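Local coordinates for protein amphinase-2 (PDB 2P7S) that cleaves RNA as a secreted, glycosylated ribonuclease of the pancreatic family from frog oocytes and is cytotoxic to cultured human carcinoma cells, at residues R60-T63 and G64-K68. Sequence-based numbering, arbitrary orientation.
Sequences RRAT and GRVNK
A bend at chi2 (-68°) turns the side chain of K68 back over A62, while the first torsion of V66 (-69°) sets CG2 between its backbone N and carbonyl carbon, directed at the same methyl group. The two residues lie on one side of the strand and meet A62 CB side by side: K68 CE rests against it at 3.5 Å, and V66 CG2 lies 4.0 Å from it. Alanine suits this buried spot because its short methyl lets both longer side chains come up against the loop. The lysine contributes its aliphatic part to the packing and carries its ammonium group onward to a water. This water accepts a hydrogen bond from T63 N (3.0 Å) and a weak one from K68 NZ (3.3 Å), so that it bridges loop backbone and ammonium group. Both methyls of V66 lie against T63 O, CG2 at 3.7 Å and CG1 at 3.8 Å, so the branched side chain suits a place beside the bend. At the turn itself G64 has a positive phi (74°), a conformation that by itself favours glycine. R65, on the other side of the strand, points away from the loop and forms a salt bridge with E7 of the N-terminal helix, near H107, the probable proton donor. The whole is a connection in the ribonuclease A fold: the loop that follows helix 52-56 turns at G64, which is held by hydrogen bonds to D102, into strand 65-69, which pairs antiparallel with strand 86-101 through V66 with C100 and K68 with I98, while A62 and K68 both pack on C100.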
loop_
_atom_site.group_PDB
_atom_site.type_symbol
_atom_site.label_atom_id
_atom_site.label_comp_id
_atom_site.label_asym_id
_atom_site.label_seq_id
_atom_site.Cartn_x
_atom_site.Cartn_y
_atom_site.Cartn_z
ATOM N N ARG A 60 9.593 5.992 11.823
ATOM C CA ARG A 60 10.013 6.283 13.192
ATOM C C ARG A 60 11.078 7.355 13.399
ATOM O O ARG A 60 11.193 7.897 14.495
ATOM C CB ARG A 60 10.437 5.000 13.917
ATOM C CG ARG A 60 11.650 4.278 13.359
ATOM C CD ARG A 60 12.126 3.244 14.374
ATOM N NE ARG A 60 12.878 2.148 13.770
ATOM C CZ ARG A 60 14.031 2.284 13.123
ATOM N NH1 ARG A 60 14.589 3.479 12.987
ATOM N NH2 ARG A 60 14.628 1.215 12.609
ATOM N N ARG A 61 11.854 7.675 12.370
ATOM C CA ARG A 61 12.881 8.701 12.535
ATOM C C ARG A 61 12.723 9.858 11.565
ATOM O O ARG A 61 13.604 10.710 11.459
ATOM C CB ARG A 61 14.275 8.083 12.396
ATOM C CG ARG A 61 14.508 6.930 13.360
ATOM C CD ARG A 61 15.933 6.887 13.879
ATOM N NE ARG A 61 16.159 5.733 14.747
ATOM C CZ ARG A 61 15.462 5.472 15.850
ATOM N NH1 ARG A 61 14.482 6.285 16.234
ATOM N NH2 ARG A 61 15.744 4.396 16.573
ATOM N N ALA A 62 11.589 9.899 10.874
ATOM C CA ALA A 62 11.320 10.949 9.901
ATOM C C ALA A 62 10.751 12.228 10.506
ATOM O O ALA A 62 9.937 12.193 11.432
ATOM C CB ALA A 62 10.371 10.424 8.827
ATOM N N THR A 63 11.190 13.364 9.969
ATOM C CA THR A 63 10.710 14.662 10.422
ATOM C C THR A 63 10.164 15.404 9.202
ATOM O O THR A 63 10.816 15.445 8.153
ATOM C CB THR A 63 11.843 15.491 11.078
ATOM O OG1 THR A 63 12.883 15.734 10.124
ATOM C CG2 THR A 63 12.432 14.736 12.268
ATOM N N GLY A 64 8.968 15.973 9.342
ATOM C CA GLY A 64 8.342 16.690 8.244
ATOM C C GLY A 64 7.826 15.726 7.188
ATOM O O GLY A 64 7.787 14.516 7.414
ATOM N N ARG A 65 7.418 16.254 6.037
ATOM C CA ARG A 65 6.934 15.408 4.950
ATOM C C ARG A 65 8.137 15.024 4.098
ATOM O O ARG A 65 8.687 15.857 3.384
ATOM C CB ARG A 65 5.907 16.157 4.099
ATOM C CG ARG A 65 4.586 16.416 4.804
ATOM C CD ARG A 65 3.620 17.193 3.921
ATOM N NE ARG A 65 2.303 17.346 4.541
ATOM C CZ ARG A 65 1.442 16.349 4.735
ATOM N NH1 ARG A 65 1.749 15.113 4.359
ATOM N NH2 ARG A 65 0.267 16.587 5.301
ATOM N N VAL A 66 8.547 13.762 4.187
ATOM C CA VAL A 66 9.696 13.272 3.440
ATOM C C VAL A 66 9.530 11.811 3.046
ATOM O O VAL A 66 8.865 11.044 3.744
ATOM C CB VAL A 66 10.988 13.385 4.276
ATOM C CG1 VAL A 66 11.367 14.843 4.453
ATOM C CG2 VAL A 66 10.779 12.721 5.634
ATOM N N ASN A 67 10.138 11.429 1.926
ATOM C CA ASN A 67 10.069 10.049 1.462
ATOM C C ASN A 67 11.104 9.222 2.206
ATOM O O ASN A 67 12.226 9.678 2.426
ATOM C CB ASN A 67 10.338 9.965 -0.046
ATOM C CG ASN A 67 9.185 10.490 -0.872
ATOM O OD1 ASN A 67 8.157 10.905 -0.332
ATOM N ND2 ASN A 67 9.343 10.468 -2.191
ATOM N N LYS A 68 10.720 8.011 2.595
ATOM C CA LYS A 68 11.613 7.108 3.317
ATOM C C LYS A 68 11.560 5.692 2.749
ATOM O O LYS A 68 10.487 5.196 2.408
ATOM C CB LYS A 68 11.224 7.051 4.801
ATOM C CG LYS A 68 11.410 8.354 5.573
ATOM C CD LYS A 68 12.886 8.703 5.712
ATOM C CE LYS A 68 13.086 9.918 6.614
ATOM N NZ LYS A 68 14.532 10.233 6.804
HETATM O O HOH W 1 13.356 13.168 7.901
#